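Local coordinates for VWFA domain-containing protein (Bacteroides thetaiotaomicron, PDB 3IBS) that is of unknown function but binds magnesium through a von Willebrand factor type A domain and probably works at the cell membrane, at residues I20-L25 with D162-R167; Q27-Q30 with E35-K38; M55-F58 with A62-Q65. All blocks are in the same frame, centred on the assembly; numbering follows the deposited sequence.

Interaction 1. Residues I20-L25 with D162-R167; sequences ISNSML and DYRRDR. With MG (magnesium ion), chain I.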
loop_
_atom_site.group_PDB
_atom_site.type_symbol
_atom_site.label_atom_id
_atom_site.label_comp_id
_atom_site.label_asym_id
_atom_site.label_seq_id
_atom_site.Cartn_x
_atom_site.Cartn_y
_atom_site.Cartn_z
ATOM N N ILE A 20 -19.179 -2.515 5.609
ATOM C CA ILE A 20 -18.364 -3.665 5.218
ATOM C C ILE A 20 -17.953 -3.623 3.720
ATOM O O ILE A 20 -17.631 -4.653 3.113
ATOM C CB ILE A 20 -19.035 -5.022 5.573
ATOM C CG1 ILE A 20 -20.329 -5.256 4.760
ATOM C CG2 ILE A 20 -19.238 -5.126 7.107
ATOM C CD1 ILE A 20 -20.785 -6.775 4.681
ATOM N N SER A 21 -17.962 -2.440 3.124
ATOM C CA SER A 21 -17.444 -2.292 1.754
ATOM C C SER A 21 -15.921 -2.565 1.715
ATOM O O SER A 21 -15.269 -2.602 2.769
ATOM C CB SER A 21 -17.755 -0.906 1.197
ATOM O OG SER A 21 -17.031 0.094 1.878
ATOM N N ASN A 22 -15.388 -2.764 0.502
ATOM C CA ASN A 22 -13.979 -3.120 0.275
ATOM C C ASN A 22 -12.988 -2.163 0.913
ATOM O O ASN A 22 -11.935 -2.581 1.388
ATOM C CB ASN A 22 -13.688 -3.222 -1.244
ATOM C CG ASN A 22 -14.446 -4.362 -1.899
ATOM O OD1 ASN A 22 -14.722 -5.375 -1.254
ATOM N ND2 ASN A 22 -14.784 -4.206 -3.181
ATOM N N SER A 23 -13.336 -0.876 0.940
ATOM C CA SER A 23 -12.443 0.128 1.518
ATOM C C SER A 23 -12.138 -0.137 3.018
ATOM O O SER A 23 -11.124 0.328 3.545
ATOM C CB SER A 23 -13.040 1.528 1.334
ATOM O OG SER A 23 -14.328 1.568 1.938
HETATM N N MSE A 24 -13.017 -0.871 3.695
HETATM C CA MSE A 24 -12.824 -1.205 5.107
HETATM C C MSE A 24 -11.727 -2.267 5.333
HETATM O O MSE A 24 -11.324 -2.536 6.475
HETATM C CB MSE A 24 -14.158 -1.610 5.766
HETATM C CG MSE A 24 -15.232 -0.494 5.673
HETATM SE SE MSE A 24 -14.790 1.019 6.875
HETATM C CE MSE A 24 -15.151 0.049 8.561
ATOM N N LEU A 25 -11.207 -2.825 4.248
ATOM C CA LEU A 25 -10.046 -3.716 4.341
ATOM C C LEU A 25 -8.728 -2.953 4.318
ATOM O O LEU A 25 -7.672 -3.548 4.517
ATOM C CB LEU A 25 -10.072 -4.794 3.246
ATOM C CG LEU A 25 -11.238 -5.800 3.316
ATOM C CD1 LEU A 25 -11.033 -6.983 2.344
ATOM C CD2 LEU A 25 -11.423 -6.313 4.744
ATOM N N ASP A 162 -0.382 -7.800 -3.624
ATOM C CA ASP A 162 -1.070 -6.805 -4.458
ATOM C C ASP A 162 -2.144 -5.995 -3.697
ATOM O O ASP A 162 -2.418 -6.231 -2.507
ATOM C CB ASP A 162 -1.670 -7.454 -5.712
ATOM C CG ASP A 162 -1.715 -6.500 -6.925
ATOM O OD1 ASP A 162 -1.390 -5.298 -6.811
ATOM O OD2 ASP A 162 -2.081 -6.967 -8.017
ATOM N N TYR A 163 -2.731 -5.035 -4.406
ATOM C CA TYR A 163 -3.687 -4.090 -3.849
ATOM C C TYR A 163 -4.880 -3.982 -4.788
ATOM O O TYR A 163 -4.742 -4.201 -6.006
ATOM C CB TYR A 163 -3.003 -2.725 -3.660
ATOM C CG TYR A 163 -1.921 -2.776 -2.605
ATOM C CD1 TYR A 163 -2.214 -2.498 -1.275
ATOM C CD2 TYR A 163 -0.616 -3.154 -2.923
ATOM C CE1 TYR A 163 -1.242 -2.576 -0.295
ATOM C CE2 TYR A 163 0.374 -3.233 -1.935
ATOM C CZ TYR A 163 0.047 -2.936 -0.624
ATOM O OH TYR A 163 1.005 -2.999 0.379
ATOM N N ARG A 164 -6.043 -3.646 -4.238
ATOM C CA ARG A 164 -7.252 -3.511 -5.057
ATOM C C ARG A 164 -7.043 -2.427 -6.107
ATOM O O ARG A 164 -6.448 -1.360 -5.821
ATOM C CB ARG A 164 -8.497 -3.196 -4.215
ATOM C CG ARG A 164 -8.814 -4.263 -3.188
ATOM C CD ARG A 164 -10.241 -4.137 -2.645
ATOM N NE ARG A 164 -11.233 -4.537 -3.640
ATOM C CZ ARG A 164 -11.619 -5.795 -3.857
ATOM N NH1 ARG A 164 -11.105 -6.794 -3.146
ATOM N NH2 ARG A 164 -12.517 -6.051 -4.788
ATOM N N ARG A 165 -7.533 -2.721 -7.309
ATOM C CA ARG A 165 -7.366 -1.861 -8.465
ATOM C C ARG A 165 -8.702 -1.529 -9.090
ATOM O O ARG A 165 -9.625 -2.345 -9.066
ATOM C CB ARG A 165 -6.483 -2.552 -9.511
ATOM C CG ARG A 165 -5.029 -2.537 -9.152
ATOM C CD ARG A 165 -4.217 -3.473 -10.026
ATOM N NE ARG A 165 -2.911 -3.625 -9.401
ATOM C CZ ARG A 165 -1.916 -2.741 -9.486
ATOM N NH1 ARG A 165 -2.046 -1.624 -10.197
ATOM N NH2 ARG A 165 -0.781 -2.979 -8.849
ATOM N N ASP A 166 -8.789 -0.332 -9.663
ATOM C CA ASP A 166 -9.984 0.084 -10.380
ATOM C C ASP A 166 -10.055 -0.615 -11.746
ATOM O O ASP A 166 -9.184 -1.413 -12.092
ATOM C CB ASP A 166 -10.063 1.630 -10.482
ATOM C CG ASP A 166 -8.998 2.248 -11.410
ATOM O OD1 ASP A 166 -8.322 1.519 -12.164
ATOM O OD2 ASP A 166 -8.850 3.494 -11.397
ATOM N N ARG A 167 -11.097 -0.304 -12.511
ATOM C CA ARG A 167 -11.344 -0.915 -13.811
ATOM C C ARG A 167 -10.132 -0.776 -14.724
ATOM O O ARG A 167 -9.740 -1.724 -15.410
ATOM C CB ARG A 167 -12.575 -0.280 -14.466
ATOM C CG ARG A 167 -13.879 -0.404 -13.664
ATOM C CD ARG A 167 -14.093 0.764 -12.681
ATOM N NE ARG A 167 -13.617 0.473 -11.323
ATOM C CZ ARG A 167 -13.603 1.347 -10.311
ATOM N NH1 ARG A 167 -14.031 2.594 -10.484
ATOM N NH2 ARG A 167 -13.144 0.976 -9.118
HETATM MG MG MG I . -16.148 1.843 0.972
HETATM O O HOH W 1 -15.386 0.630 -0.527
HETATM O O HOH W 2 -16.865 2.973 2.486
HETATM O O HOH W 3 -15.377 3.535 0.045
HETATM O O HOH W 4 -17.917 1.992 -0.152
#

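Interaction 2. Residues Q27-Q30 with E35-K38; sequences QDVQ and EKAK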
loop_
_atom_site.group_PDB
_atom_site.type_symbol
_atom_site.label_atom_id
_atom_site.label_comp_id
_atom_site.label_asym_id
_atom_site.label_seq_id
_atom_site.Cartn_x
_atom_site.Cartn_y
_atom_site.Cartn_z
ATOM N N GLN A 27 -5.628 -0.962 5.703
ATOM C CA GLN A 27 -4.903 -1.274 6.940
ATOM C C GLN A 27 -4.168 -0.058 7.530
ATOM O O GLN A 27 -3.068 -0.191 8.097
ATOM C CB GLN A 27 -3.960 -2.487 6.729
ATOM C CG GLN A 27 -4.736 -3.786 6.405
ATOM C CD GLN A 27 -3.849 -5.048 6.318
ATOM O OE1 GLN A 27 -2.664 -5.005 6.602
ATOM N NE2 GLN A 27 -4.444 -6.170 5.915
ATOM N N ASP A 28 -4.785 1.117 7.389
ATOM C CA ASP A 28 -4.297 2.370 7.997
ATOM C C ASP A 28 -4.726 2.544 9.456
ATOM O O ASP A 28 -4.319 3.490 10.134
ATOM C CB ASP A 28 -4.688 3.609 7.156
ATOM C CG ASP A 28 -6.180 3.705 6.868
ATOM O OD1 ASP A 28 -6.953 2.745 7.108
ATOM O OD2 ASP A 28 -6.581 4.771 6.358
ATOM N N VAL A 29 -5.565 1.637 9.929
ATOM C CA VAL A 29 -5.771 1.453 11.359
ATOM C C VAL A 29 -5.656 -0.057 11.568
ATOM O O VAL A 29 -6.024 -0.831 10.685
ATOM C CB VAL A 29 -7.113 2.074 11.856
ATOM C CG1 VAL A 29 -8.294 1.369 11.268
ATOM C CG2 VAL A 29 -7.204 2.052 13.398
ATOM N N GLN A 30 -5.094 -0.467 12.700
ATOM C CA GLN A 30 -4.692 -1.855 12.909
ATOM C C GLN A 30 -5.774 -2.717 13.559
ATOM O O GLN A 30 -6.457 -2.245 14.452
ATOM C CB GLN A 30 -3.438 -1.885 13.771
ATOM C CG GLN A 30 -2.273 -1.208 13.096
ATOM C CD GLN A 30 -1.903 -1.916 11.811
ATOM O OE1 GLN A 30 -1.493 -3.087 11.827
ATOM N NE2 GLN A 30 -2.061 -1.226 10.693
ATOM N N GLU A 35 -11.551 -4.747 11.003
ATOM C CA GLU A 35 -11.218 -5.596 12.156
ATOM C C GLU A 35 -11.103 -4.761 13.447
ATOM O O GLU A 35 -11.511 -5.206 14.524
ATOM C CB GLU A 35 -9.987 -6.463 11.869
ATOM C CG GLU A 35 -9.868 -7.701 12.727
ATOM C CD GLU A 35 -11.059 -8.672 12.576
ATOM O OE1 GLU A 35 -11.302 -9.410 13.543
ATOM O OE2 GLU A 35 -11.754 -8.694 11.518
ATOM N N LYS A 36 -10.572 -3.549 13.318
ATOM C CA LYS A 36 -10.590 -2.553 14.391
ATOM C C LYS A 36 -12.030 -2.206 14.789
ATOM O O LYS A 36 -12.352 -2.137 15.979
ATOM C CB LYS A 36 -9.846 -1.286 13.960
ATOM C CG LYS A 36 -9.951 -0.082 14.957
ATOM C CD LYS A 36 -9.221 -0.379 16.261
ATOM C CE LYS A 36 -9.288 0.794 17.247
ATOM N NZ LYS A 36 -8.276 0.596 18.361
ATOM N N ALA A 37 -12.908 -2.005 13.813
ATOM C CA ALA A 37 -14.315 -1.762 14.141
ATOM C C ALA A 37 -14.918 -2.921 14.944
ATOM O O ALA A 37 -15.656 -2.707 15.887
ATOM C CB ALA A 37 -15.126 -1.536 12.871
ATOM N N LYS A 38 -14.626 -4.149 14.555
ATOM C CA LYS A 38 -15.167 -5.303 15.268
ATOM C C LYS A 38 -14.665 -5.372 16.711
ATOM O O LYS A 38 -15.429 -5.606 17.646
ATOM C CB LYS A 38 -14.867 -6.605 14.488
ATOM C CG LYS A 38 -15.692 -6.700 13.218
ATOM C CD LYS A 38 -15.133 -7.660 12.180
ATOM C CE LYS A 38 -15.196 -9.105 12.602
ATOM N NZ LYS A 38 -15.053 -9.936 11.376
HETATM O O HOH W 5 -5.700 -0.468 16.366
#

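Interaction 3. Residues M55-F58 with A62-Q65; sequences MIVF and AFTQ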
loop_
_atom_site.group_PDB
_atom_site.type_symbol
_atom_site.label_atom_id
_atom_site.label_comp_id
_atom_site.label_asym_id
_atom_site.label_seq_id
_atom_site.Cartn_x
_atom_site.Cartn_y
_atom_site.Cartn_z
HETATM N N MSE A 55 -27.347 -5.218 15.084
HETATM C CA MSE A 55 -26.311 -4.871 14.110
HETATM C C MSE A 55 -26.820 -4.979 12.687
HETATM O O MSE A 55 -27.550 -5.928 12.328
HETATM C CB MSE A 55 -25.085 -5.783 14.248
HETATM C CG MSE A 55 -24.457 -5.803 15.649
HETATM SE SE MSE A 55 -22.937 -7.066 15.701
HETATM C CE MSE A 55 -21.877 -5.965 14.531
ATOM N N ILE A 56 -26.402 -4.011 11.887
ATOM C CA ILE A 56 -26.689 -3.963 10.456
ATOM C C ILE A 56 -25.343 -3.862 9.775
ATOM O O ILE A 56 -24.459 -3.185 10.297
ATOM C CB ILE A 56 -27.503 -2.694 10.144
ATOM C CG1 ILE A 56 -28.954 -2.892 10.584
ATOM C CG2 ILE A 56 -27.405 -2.294 8.663
ATOM C CD1 ILE A 56 -29.674 -1.603 10.842
ATOM N N VAL A 57 -25.160 -4.581 8.667
ATOM C CA VAL A 57 -23.974 -4.410 7.850
ATOM C C VAL A 57 -24.411 -3.757 6.533
ATOM O O VAL A 57 -25.552 -3.950 6.090
ATOM C CB VAL A 57 -23.183 -5.736 7.649
ATOM C CG1 VAL A 57 -22.552 -6.203 8.975
ATOM C CG2 VAL A 57 -24.095 -6.853 7.095
ATOM N N PHE A 58 -23.546 -2.930 5.947
ATOM C CA PHE A 58 -23.903 -2.292 4.678
ATOM C C PHE A 58 -22.715 -2.098 3.766
ATOM O O PHE A 58 -21.550 -1.942 4.204
ATOM C CB PHE A 58 -24.637 -0.949 4.902
ATOM C CG PHE A 58 -23.754 0.165 5.441
ATOM C CD1 PHE A 58 -23.069 1.025 4.560
ATOM C CD2 PHE A 58 -23.629 0.368 6.812
ATOM C CE1 PHE A 58 -22.268 2.057 5.042
ATOM C CE2 PHE A 58 -22.841 1.399 7.316
ATOM C CZ PHE A 58 -22.145 2.246 6.447
ATOM N N ALA A 62 -27.969 -2.601 2.532
ATOM C CA ALA A 62 -27.890 -2.826 3.972
ATOM C C ALA A 62 -28.763 -4.003 4.391
ATOM O O ALA A 62 -29.850 -4.155 3.891
ATOM C CB ALA A 62 -28.321 -1.577 4.740
ATOM N N PHE A 63 -28.294 -4.809 5.338
ATOM C CA PHE A 63 -29.151 -5.815 5.937
ATOM C C PHE A 63 -28.883 -6.017 7.421
ATOM O O PHE A 63 -27.823 -5.651 7.928
ATOM C CB PHE A 63 -29.144 -7.136 5.126
ATOM C CG PHE A 63 -27.944 -8.023 5.355
ATOM C CD1 PHE A 63 -27.899 -8.908 6.443
ATOM C CD2 PHE A 63 -26.890 -8.034 4.445
ATOM C CE1 PHE A 63 -26.785 -9.768 6.644
ATOM C CE2 PHE A 63 -25.777 -8.886 4.634
ATOM C CZ PHE A 63 -25.727 -9.750 5.734
ATOM N N THR A 64 -29.866 -6.593 8.103
ATOM C CA THR A 64 -29.782 -6.881 9.517
ATOM C C THR A 64 -28.906 -8.087 9.765
ATOM O O THR A 64 -29.226 -9.200 9.325
ATOM C CB THR A 64 -31.189 -7.172 10.091
ATOM O OG1 THR A 64 -32.007 -5.999 9.932
ATOM C CG2 THR A 64 -31.094 -7.547 11.599
ATOM N N GLN A 65 -27.817 -7.880 10.487
ATOM C CA GLN A 65 -26.884 -8.972 10.805
ATOM C C GLN A 65 -27.304 -9.576 12.124
ATOM O O GLN A 65 -27.303 -10.775 12.278
ATOM C CB GLN A 65 -25.425 -8.469 10.859
ATOM C CG GLN A 65 -24.371 -9.452 11.494
ATOM C CD GLN A 65 -23.991 -10.591 10.556
ATOM O OE1 GLN A 65 -24.437 -10.632 9.397
ATOM N NE2 GLN A 65 -23.165 -11.524 11.044
#

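Interaction 1. Residues I20-L25 with D162-R167
Asn22 and Arg164 make a small, partly exposed van der Waals contact where the loop after strand 13-19 meets the long loop between strands 153-154 and 173-174. The Asn22 amide lies over one face of the Arg164 guanidinium, its CG 3.5 Å above that plane and displaced from the centre of the group. The amide and guanidinium planes are inclined by 30°, so the two groups lean on each other rather than stack flat. Asn22 ND2 and Arg164 NH2 come within 3.3 Å, yet both are donors, and the touch is packing rather than a bond. A bend at chi3 of Arg164 (72°) turns the guanidinium to meet the amide. Beside Arg164 in that loop, Asp162 OD1 takes Arg165 NH2 at 3.1 Å on its syn lone pair in a salt bridge.

Asn22 sits between two metal ligands, so its side chain can face outward while theirs turn to the ion. Ser21 OG at 2.2 Å and Ser23 OG at 2.1 Å bind magnesium, and four waters complete six-fold coordination. Small hydroxyls suit this tight turn. Asp19 hydrogen-bonds to Ser21 OG and Asp120, itself a magnesium-binding residue of this protein though not a ligand here, to Ser23 OG. This is the Asp-x-Ser-x-Ser signature of a metal-ion-dependent adhesion site (MIDAS).

Interaction 2. Residues Q27-Q30 with E35-K38
Lys36 NZ, carried past Gln30 by the lysine's own aliphatic chain, is gripped by a hydrogen bond to Ser198 O, with weak bonds to Asn197 O and to water 5. The water donates to Gln30 O at 2.7 Å and accepts weakly from Lys36 NZ at 3.4 Å, a loose bridge between loop and helix. Lysine suits this place because its methylenes can pack while the ammonium at its end reaches carbonyl oxygens. CG stands opposite the backbone N (chi1 173°), and a bend at chi2 (67°) directs the rest of the chain. Against it, Val29 crosses at about a right angle, its CG2 3.8 Å from Lys36 CG. Gln30 O lies 3.6 Å from Lys36 CB.

Here the loop leaving strand 13-19 enters helix 33-46, in the Rossmann-like vWA fold. The two methyls of buried Val29 straddle the start of the Lys36 chain, CG1 near CB and CG2 near CG. The Gln30 side chain turns away from the helix and packs on Asn161 of the second subunit, while its backbone N hydrogen-bonds to Asn197 OD1. On the helix itself, Glu35 OE2 and Lys38 NZ, three residues apart, form a salt bridge at 3.5 Å, and Lys38 NZ also donates to Ile82 O.

Interaction 3. Residues M55-F58 with A62-Q65
Val57 and Phe63 sit opposite each other in register across the beta hairpin of strands 52-58 and 62-69, in which the second strand forms one edge of the mixed sheet of the vWA fold. They are a hydrogen-bonded antiparallel pair: Val57 N donates to Phe63 O and Phe63 N to Val57 O, both at 3.0 Å. Their side chains lie side by side and point the same way, and the Val57 methyl CG2 rests as a bump over one face of the Phe63 ring. This CH-pi contact puts CG2 3.8 Å from the ring centroid, nearer the CE2-CZ rim. Phe63 chi1 of 79° tips the ring back over its neighbour's methyl, and the flat ring face receives the methyl of the branched valine. On the same side Val57 CG1 meets Gln65 CB, while Ile82 from a nearby loop packs on Val57 and Gln65.

The other face carries Ile56, Phe58, Ala62 and Thr64. Here Ala62, with only a methyl, sets its CB against Phe58 CB (3.7 Å) and near Ile56 CG2 (4.1 Å), where a small side chain allows the close non-hydrogen-bonded pairing with Phe58. The Phe58 ring leads away from the hairpin to Ile94 and Ala97 of helix 94-102; Ile56 packs on Leu100 and Ala101. At the corner of the chain, Gln65 NE2 hydrogen-bonds to Phe78 O, and Gln65 N donates to Met55 O at 2.7 Å, tilted 28° from the carbonyl plane.

In the fold
All three contacts lie in one vWA domain, the part of the longer membrane protein present in this chain. Interaction 3 is the most substantial, a sheet pairing, buried on the 55-58 side and partly exposed on the 62-65 edge strand, held by main-chain bonds and mostly apolar side chains. Interaction 1 is a polar surface touch beside the metal, and interaction 2 lies between, joining a loop to a helix start through methylenes, a valine and a water. Residues 20-25 and 27-30 share the loop after strand 13-19, and interactions 1 and 2 also reach the second subunit. Just past strand 13-19, interactions 1 and 3 touch directly: Ile20 N lies 2.8 Å from Phe58 O, a probable hydrogen bond.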